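Local coordinates for aldehyde Dehydrogenase (Burkholderia cenocepacia, PDB 4O6R), which probably oxidises aldehydes to carboxylic acids with NAD or NADP as cofactor, and in this crystal carries AMP in a nucleotide pocket, at residues A43-V54 / V209-L220; A221-T232 / A244-E255. All coordinates share one frame; numbering follows the deposited sequence. Where two conformers were deposited one is given.

In the fold
Both contacts are built on helix 213-222, and their centres lie about 14 Å apart. Contact 1 packs most of that helix, with the loop before it, against the start of helix 47-66; contact 2 takes up its last two residues, the turn after them and strand 228-232, against the end of helix 235-245 and strand 251-255. They touch where Asp51 OD1 comes 3.1 Å from His223 CD2 and where Val54 CG2 packs on Val226 CG2 at 3.8 Å. AMP meets both: Gly213, Gly217 and Gln218 of contact 1 line its base, while Phe231 and Thr232 of contact 2 lie by its ribose. Ser234, Val154, Thr237 and Lys180 add further hydrogen bonds to the nucleotide.

Contact 1 (A43-V54 / V209-L220); sequences AAATAADVDLAV and VPGYGHTAGQRL. With AMP (adenosine monophosphate), chain E.
On the helix that lines the adenine pocket, the side turned from AMP packs against helix 47-54, the two axes 8.4 Å apart and crossing at -35°. Val50 sits between them: CG2 lies 3.5 Å from Ala216 O and also meets Ala216 CB, while CG1, placed anti to the backbone N (chi1 172°), touches Arg219 CG and packs on Leu220 CD1. Ala47 CB lies against the same Arg219 methylene, 3.7 Å from CG. The arginine chain bends there, at chi2, and its guanidinium meets Asp51 side-on in a salt bridge, NE at 2.9 Å and NH2 at 3.1 Å both gripping the single oxygen OD1. The carboxylate and guanidinium planes are steeply turned, 76° apart, yet OD1 stays near the guanidinium plane. In the loops, Ala45 N donates to Pro210 O at 2.8 Å, and Ala45 CB packs on Val209 CB. A water donates to Ala45 O at 2.7 Å, accepts from Tyr212 N and also bonds Thr215 OG1, tying loop to helix start. On the far side Gly213 CA packs on AMP N9, Gly217 C lies near AMP C2, and Gln218 OE1 accepts from AMP N6 at 3.1 Å. Glycines facing the base on a helix after a strand are consistent with the Rossmann-type nucleotide site of aldehyde dehydrogenases.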
loop_
_atom_site.group_PDB
_atom_site.type_symbol
_atom_site.label_atom_id
_atom_site.label_comp_id
_atom_site.label_asym_id
_atom_site.label_seq_id
_atom_site.Cartn_x
_atom_site.Cartn_y
_atom_site.Cartn_z
ATOM N N ALA A 43 38.938 15.769 15.110
ATOM C CA ALA A 43 38.337 16.084 16.384
ATOM C C ALA A 43 37.625 14.844 16.972
ATOM O O ALA A 43 36.987 14.077 16.241
ATOM C CB ALA A 43 37.400 17.265 16.236
ATOM N N ALA A 44 37.792 14.622 18.279
ATOM C CA ALA A 44 37.250 13.439 18.974
ATOM C C ALA A 44 36.058 13.810 19.861
ATOM O O ALA A 44 36.223 14.331 20.979
ATOM C CB ALA A 44 38.339 12.794 19.811
ATOM N N ALA A 45 34.855 13.537 19.375
ATOM C CA ALA A 45 33.643 13.865 20.129
ATOM C C ALA A 45 33.531 13.035 21.391
ATOM O O ALA A 45 33.784 11.821 21.380
ATOM C CB ALA A 45 32.404 13.663 19.261
ATOM N N THR A 46 33.124 13.693 22.471
ATOM C CA THR A 46 32.752 13.027 23.720
ATOM C C THR A 46 31.312 13.408 24.032
ATOM O O THR A 46 30.637 14.032 23.203
ATOM C CB THR A 46 33.675 13.450 24.871
ATOM O OG1 THR A 46 33.518 14.873 25.149
ATOM C CG2 THR A 46 35.086 13.133 24.522
ATOM N N ALA A 47 30.843 13.037 25.215
ATOM C CA ALA A 47 29.442 13.228 25.589
ATOM C C ALA A 47 28.969 14.669 25.450
ATOM O O ALA A 47 27.880 14.921 24.947
ATOM C CB ALA A 47 29.228 12.743 27.011
ATOM N N ALA A 48 29.796 15.621 25.862
ATOM C CA ALA A 48 29.421 17.035 25.755
ATOM C C ALA A 48 29.163 17.450 24.305
ATOM O O ALA A 48 28.312 18.299 24.037
ATOM C CB ALA A 48 30.493 17.913 26.380
ATOM N N ASP A 49 29.882 16.850 23.367
ATOM C CA ASP A 49 29.707 17.179 21.954
ATOM C C ASP A 49 28.453 16.534 21.405
ATOM O O ASP A 49 27.711 17.140 20.642
ATOM C CB ASP A 49 30.902 16.701 21.144
ATOM C CG ASP A 49 32.203 17.361 21.589
ATOM O OD1 ASP A 49 32.343 18.600 21.400
ATOM O OD2 ASP A 49 33.060 16.635 22.145
ATOM N N VAL A 50 28.212 15.297 21.808
ATOM C CA VAL A 50 26.941 14.666 21.491
ATOM C C VAL A 50 25.772 15.512 22.003
ATOM O O VAL A 50 24.782 15.707 21.291
ATOM C CB VAL A 50 26.857 13.237 22.048
ATOM C CG1 VAL A 50 25.459 12.680 21.868
ATOM C CG2 VAL A 50 27.880 12.367 21.345
ATOM N N ASP A 51 25.893 16.041 23.214
ATOM C CA ASP A 51 24.853 16.944 23.731
ATOM C C ASP A 51 24.622 18.172 22.844
ATOM O O ASP A 51 23.503 18.504 22.531
ATOM C CB ASP A 51 25.152 17.371 25.175
ATOM C CG ASP A 51 25.018 16.221 26.169
ATOM O OD1 ASP A 51 24.487 15.173 25.775
ATOM O OD2 ASP A 51 25.474 16.346 27.336
ATOM N N LEU A 52 25.704 18.811 22.407
ATOM C CA LEU A 52 25.604 19.950 21.513
ATOM C C LEU A 52 24.935 19.559 20.196
ATOM O O LEU A 52 24.128 20.308 19.671
ATOM C CB LEU A 52 26.989 20.559 21.247
ATOM C CG LEU A 52 27.629 21.253 22.447
ATOM C CD1 LEU A 52 29.054 21.645 22.114
ATOM C CD2 LEU A 52 26.851 22.489 22.868
ATOM N N ALA A 53 25.276 18.385 19.672
ATOM C CA ALA A 53 24.709 17.907 18.422
ATOM C C ALA A 53 23.229 17.612 18.538
ATOM O O ALA A 53 22.469 17.968 17.654
ATOM C CB ALA A 53 25.467 16.677 17.947
ATOM N N VAL A 54 22.828 16.945 19.624
ATOM C CA VAL A 54 21.425 16.662 19.843
ATOM C C VAL A 54 20.654 17.969 20.083
ATOM O O VAL A 54 19.575 18.148 19.549
ATOM C CB VAL A 54 21.201 15.656 20.989
ATOM C CG1 VAL A 54 19.718 15.503 21.309
ATOM C CG2 VAL A 54 21.804 14.296 20.645
ATOM N N VAL A 209 29.479 13.457 14.527
ATOM C CA VAL A 209 30.287 13.454 15.754
ATOM C C VAL A 209 31.177 12.203 15.851
ATOM O O VAL A 209 30.930 11.313 16.643
ATOM C CB VAL A 209 29.403 13.636 16.985
ATOM C CG1 VAL A 209 28.869 15.064 17.020
ATOM C CG2 VAL A 209 28.252 12.663 16.979
ATOM N N PRO A 210 32.217 12.125 14.999
ATOM C CA PRO A 210 33.163 11.031 15.114
ATOM C C PRO A 210 33.818 11.064 16.504
ATOM O O PRO A 210 34.153 12.142 17.014
ATOM C CB PRO A 210 34.227 11.344 14.058
ATOM C CG PRO A 210 33.686 12.450 13.217
ATOM C CD PRO A 210 32.717 13.190 14.115
ATOM N N GLY A 211 34.008 9.895 17.078
ATOM C CA GLY A 211 34.580 9.750 18.408
ATOM C C GLY A 211 34.508 8.285 18.767
ATOM O O GLY A 211 33.986 7.482 17.989
ATOM N N TYR A 212 35.046 7.929 19.925
ATOM C CA TYR A 212 35.026 6.554 20.349
ATOM C C TYR A 212 33.615 6.069 20.664
ATOM O O TYR A 212 32.721 6.829 21.053
ATOM C CB TYR A 212 35.903 6.339 21.576
ATOM C CG TYR A 212 37.373 6.583 21.332
ATOM C CD1 TYR A 212 38.074 5.901 20.316
ATOM C CD2 TYR A 212 38.074 7.486 22.122
ATOM C CE1 TYR A 212 39.430 6.128 20.109
ATOM C CE2 TYR A 212 39.423 7.701 21.916
ATOM C CZ TYR A 212 40.087 7.026 20.920
ATOM O OH TYR A 212 41.423 7.298 20.758
ATOM N N GLY A 213 33.441 4.766 20.530
ATOM C CA GLY A 213 32.185 4.127 20.874
ATOM C C GLY A 213 31.799 4.353 22.313
ATOM O O GLY A 213 30.634 4.648 22.623
ATOM N N HIS A 214 32.778 4.255 23.204
ATOM C CA HIS A 214 32.497 4.289 24.618
ATOM C C HIS A 214 32.355 5.695 25.157
ATOM O O HIS A 214 32.008 5.866 26.309
ATOM C CB HIS A 214 33.572 3.544 25.380
ATOM C CG HIS A 214 34.936 4.162 25.275
ATOM N ND1 HIS A 214 35.844 3.795 24.305
ATOM C CD2 HIS A 214 35.552 5.097 26.034
ATOM C CE1 HIS A 214 36.959 4.489 24.463
ATOM N NE2 HIS A 214 36.805 5.290 25.503
ATOM N N THR A 215 32.629 6.719 24.354
ATOM C CA THR A 215 32.391 8.106 24.775
ATOM C C THR A 215 31.164 8.656 24.008
ATOM O O THR A 215 30.058 8.713 24.557
ATOM C CB THR A 215 33.621 9.004 24.538
ATOM O OG1 THR A 215 34.135 8.805 23.214
ATOM C CG2 THR A 215 34.750 8.685 25.526
ATOM N N ALA A 216 31.357 9.024 22.739
ATOM C CA ALA A 216 30.275 9.584 21.917
ATOM C C ALA A 216 29.163 8.592 21.669
ATOM O O ALA A 216 28.000 8.923 21.811
ATOM C CB ALA A 216 30.805 10.092 20.579
ATOM N N GLY A 217 29.514 7.372 21.275
ATOM C CA GLY A 217 28.501 6.374 20.910
ATOM C C GLY A 217 27.580 6.056 22.071
ATOM O O GLY A 217 26.367 6.012 21.911
ATOM N N GLN A 218 28.156 5.840 23.243
ATOM C CA GLN A 218 27.376 5.488 24.439
ATOM C C GLN A 218 26.444 6.653 24.820
ATOM O O GLN A 218 25.288 6.440 25.170
ATOM C CB GLN A 218 28.308 5.149 25.601
ATOM C CG GLN A 218 27.638 4.605 26.834
ATOM C CD GLN A 218 27.098 3.205 26.636
ATOM O OE1 GLN A 218 27.674 2.392 25.892
ATOM N NE2 GLN A 218 25.979 2.906 27.303
ATOM N N ARG A 219 26.931 7.882 24.725
ATOM C CA ARG A 219 26.088 9.011 25.079
ATOM C C ARG A 219 24.920 9.138 24.089
ATOM O O ARG A 219 23.779 9.378 24.495
ATOM C CB ARG A 219 26.883 10.320 25.139
ATOM C CG ARG A 219 26.054 11.548 25.480
ATOM C CD ARG A 219 25.219 11.384 26.749
ATOM N NE ARG A 219 24.462 12.596 27.026
ATOM C CZ ARG A 219 23.427 12.678 27.847
ATOM N NH1 ARG A 219 23.001 11.620 28.519
ATOM N NH2 ARG A 219 22.800 13.838 27.992
ATOM N N LEU A 220 25.220 9.003 22.797
ATOM C CA LEU A 220 24.181 9.063 21.754
ATOM C C LEU A 220 23.054 8.030 22.030
ATOM O O LEU A 220 21.869 8.364 21.994
ATOM C CB LEU A 220 24.802 8.825 20.361
ATOM C CG LEU A 220 23.887 9.066 19.150
ATOM C CD1 LEU A 220 23.181 10.425 19.214
ATOM C CD2 LEU A 220 24.708 8.981 17.863
HETATM P P AMP E . 31.484 -2.405 17.016
HETATM O O1P AMP E . 30.315 -3.253 16.650
HETATM O O2P AMP E . 31.646 -2.265 18.545
HETATM O O3P AMP E . 32.752 -2.765 16.221
HETATM O "O5'" AMP E . 31.203 -0.857 16.515
HETATM C "C5'" AMP E . 30.518 -0.341 15.341
HETATM C "C4'" AMP E . 30.237 1.169 15.608
HETATM O "O4'" AMP E . 29.709 1.304 16.942
HETATM C "C3'" AMP E . 31.430 2.133 15.571
HETATM O "O3'" AMP E . 31.143 3.445 14.989
HETATM C "C2'" AMP E . 31.834 2.213 17.054
HETATM O "O2'" AMP E . 32.633 3.351 17.449
HETATM C "C1'" AMP E . 30.495 2.149 17.782
HETATM N N9 AMP E . 30.540 1.660 19.203
HETATM C C8 AMP E . 31.500 0.895 19.804
HETATM N N7 AMP E . 31.201 0.686 21.128
HETATM C C5 AMP E . 30.021 1.309 21.405
HETATM C C6 AMP E . 29.110 1.489 22.575
HETATM N N6 AMP E . 29.384 0.960 23.775
HETATM N N1 AMP E . 27.974 2.198 22.445
HETATM C C2 AMP E . 27.668 2.749 21.261
HETATM N N3 AMP E . 28.446 2.642 20.161
HETATM C C4 AMP E . 29.606 1.953 20.141
HETATM O O HOH W 1 35.930 10.261 21.782
#

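Contact 2 (A221-T232 / A244-E255); sequences AEHPGVGKIAFT and ASQGNLKRVQLE. With AMP (adenosine monophosphate), chain E.
Strands 228-232 and 251-255 run parallel, their axes 4.7 Å apart at closest approach and only 9° out of line, in register from Lys228 beside Arg251 to Thr232 beside Glu255. Arg251 N, Gln253 N and Glu255 N donate to the carbonyls of Gly227, Ile229 and Phe231, and Ile229 N and Phe231 N donate back to Arg251 and Gln253. Helix 235-245 connects the strands as a beta-alpha-beta crossover. On one face the extended Lys228 chain carries NZ to Gln253 OE1 (2.8 Å); Asp475 O is a second acceptor, and Tyr476 adds a cation-pi contact. The other face bears Ile229, whose CG2 meets Val252 CG2, and Phe231, whose ring edge points at AMP, CE1 3.0 Å from O4'. Just before strand 251-255, Lys250 folds back through bends at chi3 and chi4, its CE against Val226 CG1. Its NZ donates to Ala221 O at 2.9 Å and His223 O at 2.8 Å, from above both carbonyl planes, and to Asn248 OD1. That oxygen also takes Lys250 N on its opposite face, closing an Asx turn, while Asn248 ND2 reaches Val226 O at 2.9 Å, nearly straight (163°). The buried ammonium thus has three oxygen acceptors, two of them carbonyls around the helix end, which would probably favour its charged form; Lys250 and Asn248 together tie the helix end and the 223-226 turn to the chain leading into strand 251-255.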
loop_
_atom_site.group_PDB
_atom_site.type_symbol
_atom_site.label_atom_id
_atom_site.label_comp_id
_atom_site.label_asym_id
_atom_site.label_seq_id
_atom_site.Cartn_x
_atom_site.Cartn_y
_atom_site.Cartn_z
ATOM N N ALA A 221 23.434 6.788 22.312
ATOM C CA ALA A 221 22.460 5.721 22.604
ATOM C C ALA A 221 21.650 6.005 23.868
ATOM O O ALA A 221 20.478 5.643 23.927
ATOM C CB ALA A 221 23.156 4.372 22.706
ATOM N N GLU A 222 22.273 6.630 24.879
ATOM C CA GLU A 222 21.591 6.951 26.146
ATOM C C GLU A 222 20.813 8.246 26.127
ATOM O O GLU A 222 20.052 8.506 27.033
ATOM C CB GLU A 222 22.592 7.057 27.291
ATOM C CG GLU A 222 23.231 5.740 27.642
ATOM C CD GLU A 222 24.392 5.841 28.624
ATOM O OE1 GLU A 222 24.802 6.963 29.005
ATOM O OE2 GLU A 222 24.933 4.768 28.958
ATOM N N HIS A 223 21.020 9.097 25.128
ATOM C CA HIS A 223 20.546 10.479 25.220
ATOM C C HIS A 223 19.011 10.555 25.319
ATOM O O HIS A 223 18.312 9.948 24.505
ATOM C CB HIS A 223 21.036 11.299 24.027
ATOM C CG HIS A 223 21.057 12.774 24.290
ATOM N ND1 HIS A 223 19.911 13.506 24.497
ATOM C CD2 HIS A 223 22.089 13.647 24.424
ATOM C CE1 HIS A 223 20.228 14.771 24.724
ATOM N NE2 HIS A 223 21.546 14.880 24.688
ATOM N N PRO A 224 18.481 11.289 26.325
ATOM C CA PRO A 224 17.023 11.374 26.507
ATOM C C PRO A 224 16.278 12.170 25.447
ATOM O O PRO A 224 15.071 12.044 25.346
ATOM C CB PRO A 224 16.888 12.065 27.880
ATOM C CG PRO A 224 18.140 12.845 28.023
ATOM C CD PRO A 224 19.198 11.953 27.424
ATOM N N GLY A 225 16.980 13.036 24.708
ATOM C CA GLY A 225 16.456 13.786 23.569
ATOM C C GLY A 225 16.416 13.100 22.199
ATOM O O GLY A 225 15.940 13.674 21.217
ATOM N N VAL A 226 16.913 11.871 22.138
ATOM C CA VAL A 226 16.987 11.077 20.914
ATOM C C VAL A 226 15.843 10.056 20.924
ATOM O O VAL A 226 15.720 9.304 21.875
ATOM C CB VAL A 226 18.336 10.341 20.848
ATOM C CG1 VAL A 226 18.362 9.329 19.703
ATOM C CG2 VAL A 226 19.438 11.373 20.659
ATOM N N GLY A 227 15.039 10.054 19.866
ATOM C CA GLY A 227 13.848 9.202 19.772
ATOM C C GLY A 227 14.075 7.823 19.165
ATOM O O GLY A 227 13.237 6.933 19.295
ATOM N N LYS A 228 15.197 7.661 18.479
ATOM C CA LYS A 228 15.563 6.373 17.884
ATOM C C LYS A 228 17.064 6.288 17.746
ATOM O O LYS A 228 17.726 7.293 17.438
ATOM C CB LYS A 228 14.907 6.192 16.512
ATOM C CG LYS A 228 15.249 4.875 15.828
ATOM C CD LYS A 228 14.531 4.686 14.500
ATOM C CE LYS A 228 15.168 3.510 13.776
ATOM N NZ LYS A 228 14.635 3.266 12.421
ATOM N N ILE A 229 17.597 5.097 17.987
ATOM C CA ILE A 229 18.994 4.840 17.767
ATOM C C ILE A 229 19.104 3.692 16.776
ATOM O O ILE A 229 18.382 2.688 16.912
ATOM C CB ILE A 229 19.730 4.510 19.075
ATOM C CG1 ILE A 229 21.236 4.320 18.868
ATOM C CG2 ILE A 229 19.136 3.283 19.756
ATOM C CD1 ILE A 229 21.987 5.604 18.585
ATOM N N ALA A 230 19.974 3.881 15.778
ATOM C CA ALA A 230 20.220 2.875 14.764
ATOM C C ALA A 230 21.690 2.492 14.811
ATOM O O ALA A 230 22.573 3.377 14.788
ATOM C CB ALA A 230 19.835 3.392 13.400
ATOM N N PHE A 231 21.954 1.189 14.915
ATOM C CA PHE A 231 23.296 0.699 15.101
ATOM C C PHE A 231 23.594 -0.496 14.201
ATOM O O PHE A 231 22.773 -1.435 14.050
ATOM C CB PHE A 231 23.523 0.311 16.578
ATOM C CG PHE A 231 24.830 -0.405 16.810
ATOM C CD1 PHE A 231 25.990 0.301 16.977
ATOM C CD2 PHE A 231 24.886 -1.795 16.827
ATOM C CE1 PHE A 231 27.203 -0.351 17.172
ATOM C CE2 PHE A 231 26.083 -2.465 17.011
ATOM C CZ PHE A 231 27.245 -1.736 17.170
ATOM N N THR A 232 24.779 -0.445 13.598
ATOM C CA THR A 232 25.318 -1.532 12.785
ATOM C C THR A 232 26.656 -1.859 13.374
ATOM O O THR A 232 27.490 -0.945 13.544
ATOM C CB THR A 232 25.481 -1.063 11.333
ATOM O OG1 THR A 232 24.198 -0.777 10.794
ATOM C CG2 THR A 232 26.181 -2.076 10.456
ATOM N N ALA A 244 21.110 0.628 26.658
ATOM C CA ALA A 244 21.115 2.088 26.747
ATOM C C ALA A 244 19.761 2.667 26.398
ATOM O O ALA A 244 19.388 3.695 26.938
ATOM C CB ALA A 244 22.153 2.675 25.800
ATOM N N SER A 245 19.025 1.999 25.496
ATOM C CA SER A 245 17.739 2.504 25.032
ATOM C C SER A 245 16.690 2.577 26.152
ATOM O O SER A 245 15.710 3.278 26.036
ATOM C CB SER A 245 17.223 1.620 23.872
ATOM O OG SER A 245 16.589 0.456 24.376
ATOM N N GLN A 246 16.886 1.837 27.234
ATOM C CA GLN A 246 15.911 1.806 28.326
ATOM C C GLN A 246 15.585 3.122 28.961
ATOM O O GLN A 246 14.503 3.284 29.535
ATOM C CB GLN A 246 16.521 1.107 29.515
ATOM C CG GLN A 246 16.535 -0.355 29.505
ATOM C CD GLN A 246 17.158 -0.787 30.821
ATOM O OE1 GLN A 246 16.613 -0.540 31.908
ATOM N NE2 GLN A 246 18.293 -1.396 30.732
ATOM N N GLY A 247 16.571 4.022 28.978
ATOM C CA GLY A 247 16.413 5.276 29.694
ATOM C C GLY A 247 15.165 6.009 29.293
ATOM O O GLY A 247 14.319 6.333 30.144
ATOM N N ASN A 248 15.050 6.283 27.997
ATOM C CA ASN A 248 13.886 6.933 27.480
ATOM C C ASN A 248 13.017 6.091 26.549
ATOM O O ASN A 248 12.154 6.637 25.899
ATOM C CB ASN A 248 14.254 8.251 26.783
ATOM C CG ASN A 248 14.896 8.044 25.434
ATOM O OD1 ASN A 248 15.435 6.981 25.134
ATOM N ND2 ASN A 248 14.862 9.087 24.615
ATOM N N LEU A 249 13.280 4.789 26.505
ATOM C CA LEU A 249 12.590 3.855 25.631
ATOM C C LEU A 249 12.562 4.308 24.177
ATOM O O LEU A 249 11.562 4.147 23.487
ATOM C CB LEU A 249 11.193 3.568 26.186
ATOM C CG LEU A 249 11.458 2.940 27.564
ATOM C CD1 LEU A 249 10.438 3.284 28.611
ATOM C CD2 LEU A 249 11.662 1.439 27.454
ATOM N N LYS A 250 13.680 4.873 23.717
ATOM C CA LYS A 250 13.841 5.200 22.322
ATOM C C LYS A 250 13.699 3.947 21.468
ATOM O O LYS A 250 14.005 2.833 21.898
ATOM C CB LYS A 250 15.185 5.848 22.049
ATOM C CG LYS A 250 16.407 5.051 22.498
ATOM C CD LYS A 250 17.730 5.626 22.043
ATOM C CE LYS A 250 18.010 7.059 22.490
ATOM N NZ LYS A 250 18.043 7.242 23.974
ATOM N N ARG A 251 13.223 4.140 20.244
ATOM C CA ARG A 251 13.161 3.048 19.309
ATOM C C ARG A 251 14.591 2.634 18.954
ATOM O O ARG A 251 15.529 3.427 19.104
ATOM C CB ARG A 251 12.348 3.432 18.092
ATOM C CG ARG A 251 10.879 3.526 18.463
ATOM C CD ARG A 251 10.073 4.348 17.492
ATOM N NE ARG A 251 10.045 3.674 16.206
ATOM C CZ ARG A 251 9.276 4.032 15.180
ATOM N NH1 ARG A 251 8.444 5.048 15.286
ATOM N NH2 ARG A 251 9.321 3.336 14.050
ATOM N N VAL A 252 14.729 1.388 18.513
ATOM C CA VAL A 252 16.017 0.771 18.237
ATOM C C VAL A 252 15.990 0.028 16.885
ATOM O O VAL A 252 15.021 -0.668 16.550
ATOM C CB VAL A 252 16.387 -0.218 19.366
ATOM C CG1 VAL A 252 17.703 -0.935 19.073
ATOM C CG2 VAL A 252 16.477 0.502 20.704
ATOM N N GLN A 253 17.042 0.207 16.110
ATOM C CA GLN A 253 17.289 -0.590 14.915
ATOM C C GLN A 253 18.704 -1.206 15.015
ATOM O O GLN A 253 19.658 -0.538 15.430
ATOM C CB GLN A 253 17.148 0.299 13.666
ATOM C CG GLN A 253 17.487 -0.369 12.352
ATOM C CD GLN A 253 17.199 0.540 11.169
ATOM O OE1 GLN A 253 16.666 1.671 11.331
ATOM N NE2 GLN A 253 17.542 0.079 9.977
ATOM N N LEU A 254 18.831 -2.475 14.628
ATOM C CA LEU A 254 20.100 -3.202 14.829
ATOM C C LEU A 254 20.411 -4.033 13.613
ATOM O O LEU A 254 19.574 -4.819 13.178
ATOM C CB LEU A 254 19.994 -4.153 16.020
ATOM C CG LEU A 254 19.620 -3.577 17.386
ATOM C CD1 LEU A 254 19.284 -4.677 18.396
ATOM C CD2 LEU A 254 20.726 -2.682 17.914
ATOM N N GLU A 255 21.597 -3.843 13.057
ATOM C CA GLU A 255 22.128 -4.761 12.031
ATOM C C GLU A 255 23.424 -5.278 12.545
ATOM O O GLU A 255 24.406 -4.545 12.641
ATOM C CB GLU A 255 22.389 -4.124 10.662
ATOM C CG GLU A 255 22.854 -5.156 9.609
ATOM C CD GLU A 255 24.364 -5.226 9.321
ATOM O OE1 GLU A 255 25.184 -5.790 10.097
ATOM O OE2 GLU A 255 24.755 -4.781 8.227
HETATM P P AMP E . 31.484 -2.405 17.016
HETATM O O1P AMP E . 30.315 -3.253 16.650
HETATM O O2P AMP E . 31.646 -2.265 18.545
HETATM O O3P AMP E . 32.752 -2.765 16.221
HETATM O "O5'" AMP E . 31.203 -0.857 16.515
HETATM C "C5'" AMP E . 30.518 -0.341 15.341
HETATM C "C4'" AMP E . 30.237 1.169 15.608
HETATM O "O4'" AMP E . 29.709 1.304 16.942
HETATM C "C3'" AMP E . 31.430 2.133 15.571
HETATM O "O3'" AMP E . 31.143 3.445 14.989
HETATM C "C2'" AMP E . 31.834 2.213 17.054
HETATM O "O2'" AMP E . 32.633 3.351 17.449
HETATM C "C1'" AMP E . 30.495 2.149 17.782
HETATM N N9 AMP E . 30.540 1.660 19.203
HETATM C C8 AMP E . 31.500 0.895 19.804
HETATM N N7 AMP E . 31.201 0.686 21.128
HETATM C C5 AMP E . 30.021 1.309 21.405
HETATM C C6 AMP E . 29.110 1.489 22.575
HETATM N N6 AMP E . 29.384 0.960 23.775
HETATM N N1 AMP E . 27.974 2.198 22.445
HETATM C C2 AMP E . 27.668 2.749 21.261
HETATM N N3 AMP E . 28.446 2.642 20.161
HETATM C C4 AMP E . 29.606 1.953 20.141
#